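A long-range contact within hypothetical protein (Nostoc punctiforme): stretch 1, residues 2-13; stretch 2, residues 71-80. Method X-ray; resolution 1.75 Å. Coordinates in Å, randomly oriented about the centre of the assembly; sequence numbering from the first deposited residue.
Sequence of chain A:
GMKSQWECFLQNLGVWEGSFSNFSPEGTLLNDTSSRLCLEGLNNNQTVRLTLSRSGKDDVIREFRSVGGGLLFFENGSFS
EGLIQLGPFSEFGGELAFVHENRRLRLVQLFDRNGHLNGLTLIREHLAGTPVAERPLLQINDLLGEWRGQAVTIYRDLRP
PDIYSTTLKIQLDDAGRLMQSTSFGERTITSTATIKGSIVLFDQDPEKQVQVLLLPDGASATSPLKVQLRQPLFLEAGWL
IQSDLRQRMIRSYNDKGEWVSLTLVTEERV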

HETATM    1  N   MSE A   2     -13.149  10.341  13.576  1.00 38.81           N
HETATM    2  CA  MSE A   2     -13.509  11.655  12.977  1.00 38.42           C
HETATM    3  C   MSE A   2     -14.594  11.415  11.936  1.00 37.44           C
HETATM    4  O   MSE A   2     -15.723  11.040  12.270  1.00 39.27           O
ATOM      5  N   LYS A   3     -14.238  11.617  10.673  1.00 35.45           N
ATOM      6  CA  LYS A   3     -15.169  11.437   9.579  1.00 33.14           C
ATOM      7  C   LYS A   3     -15.729  10.014   9.615  1.00 29.82           C
ATOM      8  O   LYS A   3     -15.003   9.071   9.918  1.00 29.98           O
ATOM      9  CB  LYS A   3     -14.442  11.622   8.250  1.00 33.78           C
ATOM     10  CG  LYS A   3     -13.907  12.992   7.970  1.00 35.99           C
ATOM     11  CD  LYS A   3     -13.247  12.982   6.627  1.00 37.60           C
ATOM     12  CE  LYS A   3     -12.736  14.338   6.269  1.00 40.34           C
ATOM     13  NZ  LYS A   3     -13.886  15.270   6.110  1.00 41.88           N
ATOM     14  N   SER A   4     -16.989   9.848   9.251  1.00 25.89           N
ATOM     15  CA  SER A   4     -17.501   8.521   8.911  1.00 23.00           C
ATOM     16  C   SER A   4     -16.701   7.903   7.754  1.00 21.01           C
ATOM     17  O   SER A   4     -16.072   8.621   6.960  1.00 20.31           O
ATOM     18  CB  SER A   4     -18.960   8.602   8.489  1.00 22.91           C
ATOM     19  OG  SER A   4     -19.098   9.273   7.236  1.00 24.39           O
ATOM     20  N   GLN A   5     -16.733   6.578   7.639  1.00 18.35           N
ATOM     21  CA  GLN A   5     -16.077   5.925   6.502  1.00 18.05           C
ATOM     22  C   GLN A   5     -16.569   6.447   5.148  1.00 17.95           C
ATOM     23  O   GLN A   5     -15.800   6.620   4.268  1.00 16.88           O
ATOM     24  CB  GLN A   5     -16.212   4.409   6.595  1.00 17.80           C
ATOM     25  CG  GLN A   5     -15.373   3.838   7.719  1.00 17.57           C
ATOM     26  CD  GLN A   5     -13.942   3.843   7.320  1.00 17.09           C
ATOM     27  OE1 GLN A   5     -13.576   3.167   6.388  1.00 19.63           O
ATOM     28  NE2 GLN A   5     -13.128   4.640   8.014  1.00 17.49           N
ATOM     29  N   TRP A   6     -17.854   6.727   5.010  1.00 17.64           N
ATOM     30  CA  TRP A   6     -18.398   7.271   3.779  1.00 18.47           C
ATOM     31  C   TRP A   6     -17.816   8.642   3.471  1.00 19.10           C
ATOM     32  O   TRP A   6     -17.422   8.904   2.338  1.00 19.28           O
ATOM     33  CB  TRP A   6     -19.902   7.339   3.873  1.00 19.13           C
ATOM     34  CG  TRP A   6     -20.571   7.790   2.581  1.00 18.47           C
ATOM     35  CD1 TRP A   6     -21.125   9.029   2.320  1.00 20.61           C
ATOM     36  CD2 TRP A   6     -20.741   7.018   1.402  1.00 16.83           C
ATOM     37  NE1 TRP A   6     -21.623   9.057   1.045  1.00 19.70           N
ATOM     38  CE2 TRP A   6     -21.383   7.843   0.449  1.00 18.90           C
ATOM     39  CE3 TRP A   6     -20.398   5.694   1.040  1.00 18.65           C
ATOM     40  CZ2 TRP A   6     -21.685   7.397  -0.823  1.00 19.03           C
ATOM     41  CZ3 TRP A   6     -20.701   5.251  -0.216  1.00 18.65           C
ATOM     42  CH2 TRP A   6     -21.331   6.105  -1.151  1.00 20.07           C
ATOM     43  N   GLU A   7     -17.729   9.496   4.485  1.00 19.50           N
ATOM     44  CA  GLU A   7     -17.146  10.813   4.311  1.00 20.61           C
ATOM     45  C   GLU A   7     -15.680  10.742   3.912  1.00 19.87           C
ATOM     46  O   GLU A   7     -15.231  11.541   3.093  1.00 19.68           O
ATOM     47  CB  GLU A   7     -17.340  11.636   5.571  1.00 21.88           C
ATOM     48  CG  GLU A   7     -18.790  12.017   5.735  1.00 26.56           C
ATOM     49  CD  GLU A   7     -19.194  12.346   7.177  1.00 33.89           C
ATOM     50  OE1 GLU A   7     -18.399  12.110   8.128  1.00 37.34           O
ATOM     51  OE2 GLU A   7     -20.340  12.834   7.352  1.00 40.02           O
ATOM     52  N   CYS A   8     -14.938   9.797   4.491  1.00 20.42           N
ATOM     53  CA  CYS A   8     -13.557   9.559   4.068  1.00 20.14           C
ATOM     54  C   CYS A   8     -13.474   9.152   2.611  1.00 19.52           C
ATOM     55  O   CYS A   8     -12.630   9.637   1.852  1.00 19.89           O
ATOM     56  CB  CYS A   8     -12.906   8.478   4.912  1.00 20.86           C
ATOM     57  SG  CYS A   8     -12.720   8.822   6.648  1.00 24.05           S
ATOM     58  N   PHE A   9     -14.345   8.237   2.216  1.00 20.09           N
ATOM     59  CA  PHE A   9     -14.427   7.792   0.839  1.00 19.34           C
ATOM     60  C   PHE A   9     -14.643   8.988  -0.083  1.00 19.05           C
ATOM     61  O   PHE A   9     -13.964   9.083  -1.086  1.00 18.03           O
ATOM     62  CB  PHE A   9     -15.526   6.739   0.720  1.00 19.87           C
ATOM     63  CG  PHE A   9     -15.899   6.347  -0.692  1.00 18.53           C
ATOM     64  CD1 PHE A   9     -14.950   6.100  -1.653  1.00 20.10           C
ATOM     65  CD2 PHE A   9     -17.236   6.159  -1.002  1.00 20.16           C
ATOM     66  CE1 PHE A   9     -15.298   5.686  -2.928  1.00 23.83           C
ATOM     67  CE2 PHE A   9     -17.616   5.756  -2.277  1.00 22.79           C
ATOM     68  CZ  PHE A   9     -16.639   5.515  -3.244  1.00 22.48           C
ATOM     69  N   LEU A  10     -15.546   9.897   0.277  1.00 18.24           N
ATOM     70  CA  LEU A  10     -15.795  11.074  -0.544  1.00 19.05           C
ATOM     71  C   LEU A  10     -14.600  11.988  -0.784  1.00 19.62           C
ATOM     72  O   LEU A  10     -14.624  12.799  -1.716  1.00 21.40           O
ATOM     73  CB  LEU A  10     -16.938  11.881   0.060  1.00 19.49           C
ATOM     74  CG  LEU A  10     -18.282  11.169   0.143  1.00 18.92           C
ATOM     75  CD1 LEU A  10     -19.317  12.104   0.775  1.00 21.11           C
ATOM     76  CD2 LEU A  10     -18.790  10.705  -1.213  1.00 21.38           C
ATOM     77  N   GLN A  11     -13.557  11.881   0.033  1.00 20.92           N
ATOM     78  CA  GLN A  11     -12.305  12.581  -0.238  1.00 21.92           C
ATOM     79  C   GLN A  11     -11.686  12.215  -1.579  1.00 22.22           C
ATOM     80  O   GLN A  11     -10.806  12.942  -2.074  1.00 22.66           O
ATOM     81  CB  GLN A  11     -11.273  12.348   0.879  1.00 23.07           C
ATOM     82  CG  GLN A  11     -11.669  12.952   2.231  1.00 25.76           C
ATOM     83  CD  GLN A  11     -11.901  14.449   2.105  1.00 30.10           C
ATOM     84  OE1 GLN A  11     -13.020  14.921   2.184  1.00 37.60           O
ATOM     85  NE2 GLN A  11     -10.855  15.179   1.812  1.00 33.74           N
ATOM     86  N   ASN A  12     -12.063  11.065  -2.130  1.00 21.21           N
ATOM     87  CA  ASN A  12     -11.570  10.609  -3.421  1.00 21.10           C
ATOM     88  C   ASN A  12     -12.369  11.173  -4.632  1.00 20.35           C
ATOM     89  O   ASN A  12     -12.060  10.851  -5.791  1.00 19.98           O
ATOM     90  CB  ASN A  12     -11.614   9.074  -3.489  1.00 21.02           C
ATOM     91  CG  ASN A  12     -10.575   8.417  -2.599  1.00 22.07           C
ATOM     92  OD1 ASN A  12      -9.477   8.287  -3.015  1.00 23.26           O
ATOM     93  ND2 ASN A  12     -10.930   8.039  -1.362  1.00 24.16           N
ATOM     94  N   LEU A  13     -13.434  11.947  -4.411  1.00 20.72           N
ATOM     95  CA  LEU A  13     -14.201  12.383  -5.563  1.00 20.65           C
ATOM     96  C   LEU A  13     -13.284  13.206  -6.507  1.00 22.01           C
ATOM     97  O   LEU A  13     -12.471  14.021  -6.049  1.00 20.62           O
ATOM     98  CB  LEU A  13     -15.385  13.214  -5.169  1.00 20.93           C
ATOM     99  CG  LEU A  13     -16.427  12.498  -4.368  1.00 20.93           C
ATOM    100  CD1 LEU A  13     -17.586  13.436  -4.139  1.00 19.36           C
ATOM    101  CD2 LEU A  13     -16.893  11.260  -5.114  1.00 24.16           C
ATOM    102  N   LEU A  71     -13.096  -2.969   2.791  1.00 20.10           N
ATOM    103  CA  LEU A  71     -12.557  -1.616   2.624  1.00 21.80           C
ATOM    104  C   LEU A  71     -12.513  -0.848   3.912  1.00 20.50           C
ATOM    105  O   LEU A  71     -13.497  -0.814   4.652  1.00 19.78           O
ATOM    106  CB  LEU A  71     -13.473  -0.793   1.712  1.00 22.62           C
ATOM    107  CG  LEU A  71     -13.267  -0.484   0.237  1.00 27.99           C
ATOM    108  CD1 LEU A  71     -14.489   0.343  -0.179  1.00 30.49           C
ATOM    109  CD2 LEU A  71     -12.001   0.307  -0.001  1.00 30.43           C
ATOM    110  N   LEU A  72     -11.375  -0.211   4.172  1.00 20.33           N
ATOM    111  CA  LEU A  72     -11.275   0.774   5.248  1.00 20.31           C
ATOM    112  C   LEU A  72     -10.553   2.015   4.755  1.00 19.42           C
ATOM    113  O   LEU A  72      -9.576   1.910   4.006  1.00 18.35           O
ATOM    114  CB  LEU A  72     -10.547   0.213   6.500  1.00 20.37           C
ATOM    115  CG  LEU A  72     -11.350  -0.499   7.566  1.00 22.24           C
ATOM    116  CD1 LEU A  72     -10.422  -0.972   8.654  1.00 24.22           C
ATOM    117  CD2 LEU A  72     -12.406   0.374   8.166  1.00 24.80           C
ATOM    118  N   PHE A  73     -11.035   3.192   5.209  1.00 20.37           N
ATOM    119  CA  PHE A  73     -10.481   4.509   4.810  1.00 20.62           C
ATOM    120  C   PHE A  73      -9.938   5.317   5.966  1.00 20.03           C
ATOM    121  O   PHE A  73     -10.471   5.298   7.089  1.00 19.92           O
ATOM    122  CB  PHE A  73     -11.578   5.407   4.182  1.00 20.97           C
ATOM    123  CG  PHE A  73     -12.113   4.908   2.891  1.00 21.60           C
ATOM    124  CD1 PHE A  73     -13.118   3.969   2.876  1.00 20.32           C
ATOM    125  CD2 PHE A  73     -11.606   5.372   1.691  1.00 21.90           C
ATOM    126  CE1 PHE A  73     -13.581   3.472   1.650  1.00 23.09           C
ATOM    127  CE2 PHE A  73     -12.070   4.890   0.465  1.00 23.45           C
ATOM    128  CZ  PHE A  73     -13.074   3.952   0.464  1.00 22.73           C
ATOM    129  N   PHE A  74      -8.886   6.071   5.649  1.00 21.10           N
ATOM    130  CA  PHE A  74      -8.388   7.152   6.482  1.00 20.72           C
ATOM    131  C   PHE A  74      -8.990   8.486   6.097  1.00 22.44           C
ATOM    132  O   PHE A  74      -9.653   8.627   5.043  1.00 22.78           O
ATOM    133  CB  PHE A  74      -6.859   7.195   6.407  1.00 20.13           C
ATOM    134  CG  PHE A  74      -6.216   5.934   6.911  1.00 18.15           C
ATOM    135  CD1 PHE A  74      -5.992   5.736   8.270  1.00 17.77           C
ATOM    136  CD2 PHE A  74      -5.884   4.928   6.041  1.00 18.62           C
ATOM    137  CE1 PHE A  74      -5.404   4.540   8.718  1.00 16.92           C
ATOM    138  CE2 PHE A  74      -5.282   3.748   6.489  1.00 19.81           C
ATOM    139  CZ  PHE A  74      -5.094   3.549   7.820  1.00 17.81           C
ATOM    140  N   GLU A  75      -8.835   9.473   6.980  1.00 23.21           N
ATOM    141  CA  GLU A  75      -9.579  10.731   6.811  1.00 24.26           C
ATOM    142  C   GLU A  75      -9.183  11.510   5.608  1.00 23.60           C
ATOM    143  O   GLU A  75      -9.969  12.284   5.111  1.00 24.15           O
ATOM    144  CB  GLU A  75      -9.464  11.624   8.048  1.00 24.90           C
ATOM    145  CG  GLU A  75     -10.173  11.039   9.208  1.00 30.49           C
ATOM    146  CD  GLU A  75     -10.799  12.065  10.113  1.00 36.07           C
ATOM    147  OE1 GLU A  75     -10.569  13.284   9.889  1.00 42.64           O
ATOM    148  OE2 GLU A  75     -11.538  11.639  11.037  1.00 39.02           O
ATOM    149  N   ASN A  76      -7.986  11.303   5.109  1.00 24.43           N
ATOM    150  CA  ASN A  76      -7.560  11.960   3.869  1.00 24.89           C
ATOM    151  C   ASN A  76      -8.007  11.242   2.603  1.00 24.44           C
ATOM    152  O   ASN A  76      -7.698  11.656   1.503  1.00 25.53           O
ATOM    153  CB  ASN A  76      -6.045  12.195   3.890  1.00 26.49           C
ATOM    154  CG  ASN A  76      -5.250  10.961   3.572  1.00 27.62           C
ATOM    155  OD1 ASN A  76      -5.734   9.854   3.671  1.00 27.85           O
ATOM    156  ND2 ASN A  76      -3.995  11.157   3.210  1.00 35.47           N
ATOM    157  N   GLY A  77      -8.761  10.158   2.751  1.00 24.00           N
ATOM    158  CA  GLY A  77      -9.253   9.410   1.612  1.00 23.15           C
ATOM    159  C   GLY A  77      -8.397   8.205   1.288  1.00 21.71           C
ATOM    160  O   GLY A  77      -8.807   7.378   0.496  1.00 21.51           O
ATOM    161  N   SER A  78      -7.215   8.080   1.878  1.00 20.46           N
ATOM    162  CA  SER A  78      -6.410   6.893   1.652  1.00 19.95           C
ATOM    163  C   SER A  78      -7.148   5.658   2.141  1.00 19.18           C
ATOM    164  O   SER A  78      -7.980   5.735   3.031  1.00 20.44           O
ATOM    165  CB  SER A  78      -5.047   6.986   2.372  1.00 19.15           C
ATOM    166  OG  SER A  78      -4.295   8.075   1.836  1.00 21.87           O
ATOM    167  N   PHE A  79      -6.889   4.519   1.524  1.00 20.14           N
ATOM    168  CA  PHE A  79      -7.646   3.313   1.870  1.00 19.57           C
ATOM    169  C   PHE A  79      -6.936   2.044   1.538  1.00 19.63           C
ATOM    170  O   PHE A  79      -5.893   2.016   0.869  1.00 20.38           O
ATOM    171  CB  PHE A  79      -9.013   3.328   1.153  1.00 20.27           C
ATOM    172  CG  PHE A  79      -8.948   3.202  -0.382  1.00 21.37           C
ATOM    173  CD1 PHE A  79      -8.856   4.344  -1.187  1.00 22.09           C
ATOM    174  CD2 PHE A  79      -9.031   1.938  -1.023  1.00 20.83           C
ATOM    175  CE1 PHE A  79      -8.856   4.232  -2.579  1.00 20.75           C
ATOM    176  CE2 PHE A  79      -9.004   1.832  -2.409  1.00 21.50           C
ATOM    177  CZ  PHE A  79      -8.902   2.979  -3.183  1.00 20.46           C
ATOM    178  N   SER A  80      -7.531   0.951   1.967  1.00 19.46           N
ATOM    179  CA  SER A  80      -7.108  -0.352   1.547  1.00 20.14           C
ATOM    180  C   SER A  80      -8.312  -1.199   1.256  1.00 20.22           C
ATOM    181  O   SER A  80      -9.288  -1.139   2.004  1.00 20.28           O
ATOM    182  CB  SER A  80      -6.304  -1.057   2.632  1.00 20.97           C
ATOM    183  OG  SER A  80      -5.967  -2.378   2.247  1.00 20.65           O
TER
HETATM  184  O   HOH W   1     -15.146   1.278   5.229  1.00 24.53           O

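A short helix in the first stretch, beginning at Gln5, lies across a hairpin formed by the second. The helix and strand 71-73 run at 76° to each other, their axes 8.1 Å apart at closest approach. The hairpin is held by its own backbone: Leu72 and Ser80 exchange N-to-O hydrogen bonds, Phe74 N donates to Ser78 O, and a type I turn from Phe74 to Gly77 closes the end.

Leu71 meets the helix chiefly through water. Water 1 donates to Leu71 O and to Gln5 OE1, both at 2.7 Å, and so links a strand carbonyl to a helix side chain. At Leu72, the CD2 methyl lies 3.5 Å from Gln5 OE1.

Phe73 is the centre of the contact. Its backbone is read by one amide side chain: Phe73 N donates to Gln5 OE1 at 2.8 Å, and Gln5 NE2 donates to Phe73 O at 2.9 Å. A primary amide suits this place because it carries an acceptor and a donor side by side, as a neighbouring strand would. The Phe73 side chain points toward the helix and fills the space beneath it. Phe9 CB sits over one face of the Phe73 ring, 3.9 Å from that ring's centroid, while the two aromatic rings meet obliquely, with planes at 43°. Cys8 is small enough to let the backbones draw close; its CB lies 3.4 Å from Phe73 CB and 3.3 Å from Phe74 O. The Phe74 side chain points away.

Glu75, though exposed, reaches the start of stretch 1, where its OE2 accepts from Lys3 N at 2.7 Å. The carboxylate can satisfy a backbone NH ahead of the helix, although the position of OE2 is less certain. The Cys8 sulfur packs against the backbone here, SG to Glu75 CA being 3.7 Å. Asn76 turns its side chain away and uses OD1 to accept from Ser78 N at 2.9 Å, bracing the turn.

Gly77 and Gln11 form the closest CA pair across the stretches, Gly77 CA lying 4.8 Å from Gln11 CA. The positive phi of Gly77, 97°, favours glycine, and a CB would lie only 2.8 Å from Gln11 CB. Without one, Gly77 CA comes within 3.4 Å of Cys8 O in a CA-H...O contact. Asn12 ND2 donates to Gly77 O at 2.9 Å and also to Phe9 O at 3.2 Å, tying the hairpin to the helix backbone.

Beyond Ser78, whose side chain points away, Phe79 presents its ring edge to Asn12, with Phe79 CE1 4.1 Å from Asn12 OD1.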